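Putative uncharacterized protein (Dictyostelium purpureum, PDB 4R12) is a nicastrin that probably serves as an essential subunit of gamma-secretase, the complex that cleaves integral membrane proteins such as Notch receptors within the membrane. Local coordinates at residues A[375-385]-A[397-407]; A[243-251]-A[430-438]. All coordinates share one frame; numbering follows the deposited sequence.

In the fold
Both contacts lie in the large lobe of nicastrin, whose sequence family is related to the zinc exopeptidases, with their centres about 21 Å apart. Helix 234-252 comes first in the chain, then the 375-385 loop, strand 397-401 and finally helix 427-441, so contact 2 brackets contact 1. Strand 397-401 runs between strands 319-325 and 339-347. Val397 and Val399 on it meet the 375-385 loop, whereas the next residue, Ile400, faces the other way and packs its CD1 on Leu434 CD2 of helix 427-441 at 3.8 Å. Adjacent residues of one strand, Val399 and Ile400, thus touch the loop of contact 1 and a helix of contact 2 within the same lobe.

Contact 1 (A[375-385]-A[397-407]); sequences TTQTELPPSSS and VVVITDHDYKY
With CG of Asp404 turned anti to the backbone N (chi1 170°), its carboxylate crosses to Thr375 and Thr376 and receives three hydrogen bonds. OD1 takes two: Thr375 OG1 meets it nearly end-on at 2.7 Å, and Thr376 N gives a nearly straight bond. OD2 offers its syn lone pair to Thr376 OG1, also at 2.7 Å. Thr375 OG1 in turn accepts from Gln377 N in an ST turn, which links the carboxylate to the fold of the loop. The bend at chi2 of Gln377 (-52°) brings its amide over Tyr405, where the two planes lie 4° apart and NE2 sits 3.6 Å above the ring centre. The hydroxyl of that tyrosine is held by Glu126 N.

Farther along, Pro381 CB approaches the edge of the His403 ring, 4.0 Å from CE1, and a water joins Pro382 O to Tyr407 OH. At the strand, Ser385 OG lies 3.5 Å from Val397 CG1 and 3.6 Å from Val399 CG2 while bonding to Glu324. Were Asp404 replaced by an alanine, both threonine hydroxyls and Thr376 N would probably lose their acceptor here and the start of the loop would be freer to shift. Three donors on one carboxylate are consistent with an ionised aspartate whose charge is stabilised by neutral groups, with no cation among these three partners.

Contact 2 (A[243-251]-A[430-438]); sequences TLLSVIKSL and IVYILSTFI
The flat group at the middle of this interface is the peptide carbonyl of Val431, which Val247 touches through CG2, 3.7 Å from the oxygen; no aromatic ring takes part between the two segments. Val431 O accepts from Ser435 N on one face and from Ser435 OG on the other, the hydroxyl 2.6 Å away and well above the carbonyl plane. Ser435 OG also lies against Val247 CA at 3.5 Å, where the backbones come nearest.

The segment axes approach to 9.0 Å and cross at -56°, with knobs-into-holes packing in both directions. Val247 enters the hole formed by Val431, Leu434, Ser435 and Ile438, while Val431 sits among Thr243, Ser246, Val247 and Ser250. At one end the side chains of Thr243 and Ile430 cross at about a right angle, CG2 to CG2 at 3.7 Å, and Thr243 CG2 also meets Leu434 CD1. At the other, Leu251 crosses Ile438 likewise, CD1 3.8 Å from CG2.

Ser250 OG bonds to Ser246 O and also to Asp451 N beyond the contact. Valine, leucine and isoleucine thus carry most of this contact between helices 234-252 and 427-441; the buried serine hydroxyls bond to carbonyls of their own helices, and no hydrogen bond joins the segments.

Contact 1 (A[375-385]-A[397-407])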
loop_
_atom_site.group_PDB
_atom_site.type_symbol
_atom_site.label_atom_id
_atom_site.label_comp_id
_atom_site.label_asym_id
_atom_site.label_seq_id
_atom_site.Cartn_x
_atom_site.Cartn_y
_atom_site.Cartn_z
ATOM N N THR A 375 -2.290 19.362 15.565
ATOM C CA THR A 375 -1.700 18.330 16.401
ATOM C C THR A 375 -1.037 18.952 17.641
ATOM O O THR A 375 -0.747 20.152 17.663
ATOM C CB THR A 375 -0.676 17.493 15.610
ATOM O OG1 THR A 375 -0.207 16.426 16.432
ATOM C CG2 THR A 375 0.511 18.350 15.152
ATOM N N THR A 376 -0.829 18.135 18.677
ATOM C CA THR A 376 -0.120 18.559 19.893
ATOM C C THR A 376 1.299 17.991 19.885
ATOM O O THR A 376 2.127 18.279 20.769
ATOM C CB THR A 376 -0.864 18.100 21.170
ATOM O OG1 THR A 376 -0.966 16.667 21.185
ATOM C CG2 THR A 376 -2.264 18.702 21.219
ATOM N N GLN A 377 1.575 17.174 18.871
ATOM C CA GLN A 377 2.850 16.496 18.775
ATOM C C GLN A 377 3.872 17.402 18.103
ATOM O O GLN A 377 3.527 18.216 17.247
ATOM C CB GLN A 377 2.685 15.166 18.016
ATOM C CG GLN A 377 1.763 14.174 18.744
ATOM C CD GLN A 377 2.176 13.957 20.214
ATOM O OE1 GLN A 377 1.455 14.344 21.135
ATOM N NE2 GLN A 377 3.326 13.331 20.425
ATOM N N THR A 378 5.131 17.268 18.514
ATOM C CA THR A 378 6.191 18.120 17.987
ATOM C C THR A 378 7.073 17.410 16.969
ATOM O O THR A 378 8.080 17.967 16.518
ATOM C CB THR A 378 7.068 18.665 19.114
ATOM O OG1 THR A 378 7.494 17.585 19.956
ATOM C CG2 THR A 378 6.280 19.664 19.938
ATOM N N GLU A 379 6.703 16.172 16.642
ATOM C CA GLU A 379 7.305 15.422 15.548
ATOM C C GLU A 379 6.211 15.062 14.548
ATOM O O GLU A 379 5.104 14.707 14.952
ATOM C CB GLU A 379 7.992 14.146 16.049
ATOM C CG GLU A 379 9.140 14.359 17.025
ATOM C CD GLU A 379 9.826 13.048 17.395
ATOM O OE1 GLU A 379 9.454 11.994 16.828
ATOM O OE2 GLU A 379 10.732 13.065 18.254
ATOM N N LEU A 380 6.499 15.180 13.256
ATOM C CA LEU A 380 5.590 14.650 12.242
ATOM C C LEU A 380 5.434 13.139 12.411
ATOM O O LEU A 380 6.360 12.471 12.859
ATOM C CB LEU A 380 6.102 14.942 10.832
ATOM C CG LEU A 380 6.023 16.344 10.235
ATOM C CD1 LEU A 380 6.374 16.216 8.779
ATOM C CD2 LEU A 380 4.628 16.959 10.388
ATOM N N PRO A 381 4.253 12.601 12.070
ATOM C CA PRO A 381 4.067 11.146 12.046
ATOM C C PRO A 381 4.766 10.565 10.827
ATOM O O PRO A 381 5.133 11.338 9.947
ATOM C CB PRO A 381 2.548 10.986 11.937
ATOM C CG PRO A 381 2.103 12.208 11.184
ATOM C CD PRO A 381 3.040 13.325 11.652
ATOM N N PRO A 382 4.966 9.237 10.785
ATOM C CA PRO A 382 5.557 8.630 9.589
ATOM C C PRO A 382 4.806 9.059 8.337
ATOM O O PRO A 382 3.596 8.850 8.253
ATOM C CB PRO A 382 5.390 7.124 9.827
ATOM C CG PRO A 382 5.236 6.972 11.286
ATOM C CD PRO A 382 4.582 8.231 11.791
ATOM N N SER A 383 5.505 9.686 7.401
ATOM C CA SER A 383 4.853 10.254 6.229
ATOM C C SER A 383 5.853 10.473 5.112
ATOM O O SER A 383 7.047 10.665 5.362
ATOM C CB SER A 383 4.173 11.583 6.575
ATOM O OG SER A 383 5.102 12.485 7.149
ATOM N N SER A 384 5.348 10.446 3.885
ATOM C CA SER A 384 6.155 10.636 2.688
ATOM C C SER A 384 6.765 12.027 2.607
ATOM O O SER A 384 7.779 12.229 1.919
ATOM C CB SER A 384 5.302 10.367 1.444
ATOM O OG SER A 384 4.954 8.994 1.391
ATOM N N SER A 385 6.130 12.988 3.281
ATOM C CA SER A 385 6.648 14.351 3.355
ATOM C C SER A 385 8.036 14.384 3.987
ATOM O O SER A 385 8.838 15.271 3.706
ATOM C CB SER A 385 5.703 15.249 4.154
ATOM O OG SER A 385 4.494 15.474 3.452
ATOM N N VAL A 397 4.525 22.453 4.428
ATOM C CA VAL A 397 4.166 21.052 4.323
ATOM C C VAL A 397 3.024 20.775 5.287
ATOM O O VAL A 397 3.107 21.109 6.468
ATOM C CB VAL A 397 5.357 20.140 4.644
ATOM C CG1 VAL A 397 4.915 18.680 4.679
ATOM C CG2 VAL A 397 6.489 20.346 3.631
ATOM N N VAL A 398 1.944 20.207 4.767
ATOM C CA VAL A 398 0.787 19.873 5.576
ATOM C C VAL A 398 0.458 18.408 5.388
ATOM O O VAL A 398 0.097 17.981 4.286
ATOM C CB VAL A 398 -0.444 20.716 5.214
ATOM C CG1 VAL A 398 -1.618 20.328 6.106
ATOM C CG2 VAL A 398 -0.134 22.225 5.335
ATOM N N VAL A 399 0.614 17.644 6.458
ATOM C CA VAL A 399 0.218 16.249 6.460
ATOM C C VAL A 399 -1.147 16.155 7.139
ATOM O O VAL A 399 -1.306 16.535 8.293
ATOM C CB VAL A 399 1.256 15.365 7.179
ATOM C CG1 VAL A 399 0.857 13.903 7.121
ATOM C CG2 VAL A 399 2.641 15.569 6.554
ATOM N N ILE A 400 -2.138 15.670 6.403
ATOM C CA ILE A 400 -3.489 15.542 6.928
ATOM C C ILE A 400 -3.756 14.103 7.385
ATOM O O ILE A 400 -3.634 13.180 6.591
ATOM C CB ILE A 400 -4.539 15.945 5.861
ATOM C CG1 ILE A 400 -4.241 17.348 5.310
ATOM C CG2 ILE A 400 -5.944 15.845 6.431
ATOM C CD1 ILE A 400 -5.284 17.853 4.277
ATOM N N THR A 401 -4.118 13.923 8.656
ATOM C CA THR A 401 -4.384 12.595 9.208
ATOM C C THR A 401 -5.649 12.599 10.048
ATOM O O THR A 401 -6.249 13.653 10.279
ATOM C CB THR A 401 -3.218 12.085 10.126
ATOM O OG1 THR A 401 -3.363 12.646 11.439
ATOM C CG2 THR A 401 -1.848 12.458 9.567
ATOM N N ASP A 402 -6.029 11.422 10.535
ATOM C CA ASP A 402 -7.200 11.293 11.397
ATOM C C ASP A 402 -6.824 11.104 12.867
ATOM O O ASP A 402 -7.633 10.608 13.664
ATOM C CB ASP A 402 -8.099 10.141 10.940
ATOM C CG ASP A 402 -7.368 8.822 10.843
ATOM O OD1 ASP A 402 -6.254 8.697 11.417
ATOM O OD2 ASP A 402 -7.912 7.914 10.172
ATOM N N HIS A 403 -5.609 11.503 13.230
ATOM C CA HIS A 403 -5.164 11.354 14.612
ATOM C C HIS A 403 -4.258 12.501 15.049
ATOM O O HIS A 403 -3.476 13.042 14.257
ATOM C CB HIS A 403 -4.417 10.025 14.787
ATOM C CG HIS A 403 -3.242 9.884 13.863
ATOM N ND1 HIS A 403 -1.941 10.126 14.262
ATOM C CD2 HIS A 403 -3.178 9.577 12.548
ATOM C CE1 HIS A 403 -1.129 9.951 13.235
ATOM N NE2 HIS A 403 -1.854 9.621 12.181
ATOM N N ASP A 404 -4.346 12.847 16.327
ATOM C CA ASP A 404 -3.418 13.807 16.917
ATOM C C ASP A 404 -2.092 13.094 17.177
ATOM O O ASP A 404 -1.082 13.366 16.511
ATOM C CB ASP A 404 -3.999 14.402 18.203
ATOM C CG ASP A 404 -2.970 15.219 18.996
ATOM O OD1 ASP A 404 -1.999 15.721 18.383
ATOM O OD2 ASP A 404 -3.137 15.355 20.222
ATOM N N TYR A 405 -2.093 12.173 18.133
ATOM C CA TYR A 405 -0.903 11.357 18.388
ATOM C C TYR A 405 -1.161 9.895 17.959
ATOM O O TYR A 405 -1.023 9.564 16.778
ATOM C CB TYR A 405 -0.498 11.464 19.872
ATOM C CG TYR A 405 0.751 10.692 20.268
ATOM C CD1 TYR A 405 1.625 10.190 19.312
ATOM C CD2 TYR A 405 1.047 10.456 21.612
ATOM C CE1 TYR A 405 2.759 9.471 19.673
ATOM C CE2 TYR A 405 2.182 9.738 21.986
ATOM C CZ TYR A 405 3.031 9.246 21.008
ATOM O OH TYR A 405 4.151 8.533 21.361
ATOM N N LYS A 406 -1.521 9.033 18.910
ATOM C CA LYS A 406 -1.811 7.615 18.638
ATOM C C LYS A 406 -2.756 7.432 17.434
ATOM O O LYS A 406 -3.788 8.096 17.341
ATOM C CB LYS A 406 -2.417 6.968 19.900
ATOM C CG LYS A 406 -3.064 5.607 19.708
ATOM C CD LYS A 406 -3.630 5.049 21.043
ATOM C CE LYS A 406 -4.125 3.600 20.867
ATOM N NZ LYS A 406 -4.057 2.806 22.129
ATOM N N TYR A 407 -2.380 6.549 16.511
ATOM C CA TYR A 407 -3.203 6.254 15.334
ATOM C C TYR A 407 -4.665 6.009 15.694
ATOM O O TYR A 407 -4.959 5.322 16.671
ATOM C CB TYR A 407 -2.671 5.004 14.605
ATOM C CG TYR A 407 -1.452 5.191 13.722
ATOM C CD1 TYR A 407 -0.956 6.456 13.415
ATOM C CD2 TYR A 407 -0.812 4.086 13.163
ATOM C CE1 TYR A 407 0.160 6.607 12.584
ATOM C CE2 TYR A 407 0.293 4.227 12.331
ATOM C CZ TYR A 407 0.780 5.489 12.054
ATOM O OH TYR A 407 1.877 5.618 11.223
HETATM O O HOH W 1 1.754 7.950 9.951
#

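Contact 2 (A[243-251]-A[430-438])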
loop_
_atom_site.group_PDB
_atom_site.type_symbol
_atom_site.label_atom_id
_atom_site.label_comp_id
_atom_site.label_asym_id
_atom_site.label_seq_id
_atom_site.Cartn_x
_atom_site.Cartn_y
_atom_site.Cartn_z
ATOM N N THR A 243 -10.016 8.905 -2.209
ATOM C CA THR A 243 -10.247 10.333 -2.009
ATOM C C THR A 243 -9.535 11.159 -3.063
ATOM O O THR A 243 -10.162 11.962 -3.765
ATOM C CB THR A 243 -9.765 10.785 -0.610
ATOM O OG1 THR A 243 -10.515 10.107 0.406
ATOM C CG2 THR A 243 -9.952 12.303 -0.448
ATOM N N LEU A 244 -8.222 10.966 -3.190
ATOM C CA LEU A 244 -7.448 11.803 -4.114
ATOM C C LEU A 244 -7.821 11.558 -5.579
ATOM O O LEU A 244 -7.913 12.508 -6.367
ATOM C CB LEU A 244 -5.954 11.590 -3.913
ATOM C CG LEU A 244 -5.095 12.604 -4.673
ATOM C CD1 LEU A 244 -5.538 14.041 -4.323
ATOM C CD2 LEU A 244 -3.616 12.398 -4.327
ATOM N N LEU A 245 -8.061 10.306 -5.958
ATOM C CA LEU A 245 -8.560 10.060 -7.313
ATOM C C LEU A 245 -9.917 10.739 -7.531
ATOM O O LEU A 245 -10.177 11.260 -8.621
ATOM C CB LEU A 245 -8.662 8.549 -7.622
ATOM C CG LEU A 245 -7.304 7.849 -7.778
ATOM C CD1 LEU A 245 -7.474 6.320 -7.742
ATOM C CD2 LEU A 245 -6.625 8.267 -9.092
ATOM N N SER A 246 -10.768 10.749 -6.506
ATOM C CA SER A 246 -12.098 11.352 -6.634
ATOM C C SER A 246 -12.004 12.890 -6.657
ATOM O O SER A 246 -12.777 13.563 -7.348
ATOM C CB SER A 246 -13.019 10.878 -5.506
ATOM O OG SER A 246 -13.144 9.457 -5.540
ATOM N N VAL A 247 -11.043 13.432 -5.919
ATOM C CA VAL A 247 -10.704 14.847 -5.997
ATOM C C VAL A 247 -10.271 15.219 -7.422
ATOM O O VAL A 247 -10.724 16.209 -7.987
ATOM C CB VAL A 247 -9.574 15.203 -4.995
ATOM C CG1 VAL A 247 -8.907 16.534 -5.363
ATOM C CG2 VAL A 247 -10.123 15.258 -3.561
ATOM N N ILE A 248 -9.381 14.411 -7.991
ATOM C CA ILE A 248 -8.866 14.626 -9.346
ATOM C C ILE A 248 -10.013 14.528 -10.363
ATOM O O ILE A 248 -10.176 15.394 -11.236
ATOM C CB ILE A 248 -7.741 13.615 -9.663
ATOM C CG1 ILE A 248 -6.520 13.927 -8.788
ATOM C CG2 ILE A 248 -7.344 13.680 -11.128
ATOM C CD1 ILE A 248 -5.464 12.869 -8.781
ATOM N N LYS A 249 -10.855 13.514 -10.219
ATOM C CA LYS A 249 -12.004 13.410 -11.109
ATOM C C LYS A 249 -12.921 14.641 -10.991
ATOM O O LYS A 249 -13.451 15.140 -11.994
ATOM C CB LYS A 249 -12.797 12.135 -10.821
ATOM C CG LYS A 249 -14.013 11.946 -11.743
ATOM C CD LYS A 249 -13.594 11.492 -13.158
ATOM C CE LYS A 249 -14.833 11.218 -14.036
ATOM N NZ LYS A 249 -14.455 10.963 -15.452
ATOM N N SER A 250 -13.096 15.133 -9.768
ATOM C CA SER A 250 -13.956 16.294 -9.555
ATOM C C SER A 250 -13.317 17.551 -10.148
ATOM O O SER A 250 -13.998 18.377 -10.754
ATOM C CB SER A 250 -14.248 16.479 -8.068
ATOM O OG SER A 250 -14.857 15.308 -7.539
ATOM N N LEU A 251 -12.007 17.691 -9.979
ATOM C CA LEU A 251 -11.289 18.831 -10.534
ATOM C C LEU A 251 -11.204 18.767 -12.054
ATOM O O LEU A 251 -11.026 19.796 -12.698
ATOM C CB LEU A 251 -9.881 18.927 -9.943
ATOM C CG LEU A 251 -9.839 19.390 -8.483
ATOM C CD1 LEU A 251 -8.408 19.360 -7.928
ATOM C CD2 LEU A 251 -10.441 20.783 -8.358
ATOM N N ILE A 430 -14.937 15.064 2.570
ATOM C CA ILE A 430 -13.495 15.177 2.423
ATOM C C ILE A 430 -13.112 15.468 0.959
ATOM O O ILE A 430 -12.259 16.334 0.698
ATOM C CB ILE A 430 -12.791 13.898 2.958
ATOM C CG1 ILE A 430 -12.997 13.812 4.481
ATOM C CG2 ILE A 430 -11.297 13.905 2.620
ATOM C CD1 ILE A 430 -12.518 12.496 5.129
ATOM N N VAL A 431 -13.753 14.782 0.001
ATOM C CA VAL A 431 -13.473 15.061 -1.407
ATOM C C VAL A 431 -13.849 16.507 -1.761
ATOM O O VAL A 431 -13.076 17.225 -2.416
ATOM C CB VAL A 431 -14.214 14.093 -2.351
ATOM C CG1 VAL A 431 -13.976 14.474 -3.818
ATOM C CG2 VAL A 431 -13.750 12.655 -2.093
ATOM N N TYR A 432 -15.018 16.941 -1.315
ATOM C CA TYR A 432 -15.438 18.317 -1.575
ATOM C C TYR A 432 -14.475 19.332 -0.972
ATOM O O TYR A 432 -14.039 20.282 -1.648
ATOM C CB TYR A 432 -16.848 18.583 -1.040
ATOM C CG TYR A 432 -17.223 20.037 -1.239
ATOM C CD1 TYR A 432 -17.537 20.512 -2.507
ATOM C CD2 TYR A 432 -17.202 20.948 -0.177
ATOM C CE1 TYR A 432 -17.864 21.848 -2.723
ATOM C CE2 TYR A 432 -17.523 22.293 -0.386
ATOM C CZ TYR A 432 -17.848 22.735 -1.666
ATOM O OH TYR A 432 -18.163 24.053 -1.909
ATOM N N ILE A 433 -14.141 19.140 0.301
ATOM C CA ILE A 433 -13.277 20.090 0.980
ATOM C C ILE A 433 -11.891 20.113 0.331
ATOM O O ILE A 433 -11.360 21.187 0.059
ATOM C CB ILE A 433 -13.180 19.765 2.490
ATOM C CG1 ILE A 433 -14.546 19.991 3.143
ATOM C CG2 ILE A 433 -12.115 20.622 3.166
ATOM C CD1 ILE A 433 -14.705 19.327 4.506
ATOM N N LEU A 434 -11.311 18.943 0.054
ATOM C CA LEU A 434 -9.972 18.924 -0.530
ATOM C C LEU A 434 -9.959 19.474 -1.962
ATOM O O LEU A 434 -9.015 20.159 -2.351
ATOM C CB LEU A 434 -9.375 17.510 -0.501
ATOM C CG LEU A 434 -8.998 17.003 0.902
ATOM C CD1 LEU A 434 -8.560 15.537 0.847
ATOM C CD2 LEU A 434 -7.897 17.872 1.574
ATOM N N SER A 435 -10.999 19.176 -2.737
ATOM C CA SER A 435 -11.095 19.694 -4.106
ATOM C C SER A 435 -11.153 21.221 -4.115
ATOM O O SER A 435 -10.442 21.875 -4.864
ATOM C CB SER A 435 -12.331 19.142 -4.816
ATOM O OG SER A 435 -12.312 17.725 -4.847
ATOM N N THR A 436 -12.003 21.769 -3.257
ATOM C CA THR A 436 -12.188 23.214 -3.157
ATOM C C THR A 436 -10.905 23.884 -2.641
ATOM O O THR A 436 -10.495 24.946 -3.126
ATOM C CB THR A 436 -13.376 23.532 -2.240
ATOM O OG1 THR A 436 -14.564 22.936 -2.788
ATOM C CG2 THR A 436 -13.584 25.056 -2.106
ATOM N N PHE A 437 -10.267 23.237 -1.673
ATOM C CA PHE A 437 -9.030 23.735 -1.087
ATOM C C PHE A 437 -7.926 23.820 -2.138
ATOM O O PHE A 437 -7.268 24.850 -2.272
ATOM C CB PHE A 437 -8.616 22.833 0.086
ATOM C CG PHE A 437 -7.182 22.995 0.528
ATOM C CD1 PHE A 437 -6.750 24.172 1.128
ATOM C CD2 PHE A 437 -6.284 21.951 0.391
ATOM C CE1 PHE A 437 -5.429 24.316 1.548
ATOM C CE2 PHE A 437 -4.955 22.083 0.812
ATOM C CZ PHE A 437 -4.532 23.270 1.393
ATOM N N ILE A 438 -7.721 22.729 -2.873
ATOM C CA ILE A 438 -6.708 22.702 -3.920
ATOM C C ILE A 438 -6.983 23.759 -4.983
ATOM O O ILE A 438 -6.067 24.472 -5.409
ATOM C CB ILE A 438 -6.615 21.299 -4.557
ATOM C CG1 ILE A 438 -5.958 20.342 -3.561
ATOM C CG2 ILE A 438 -5.834 21.340 -5.886
ATOM C CD1 ILE A 438 -6.188 18.880 -3.862
#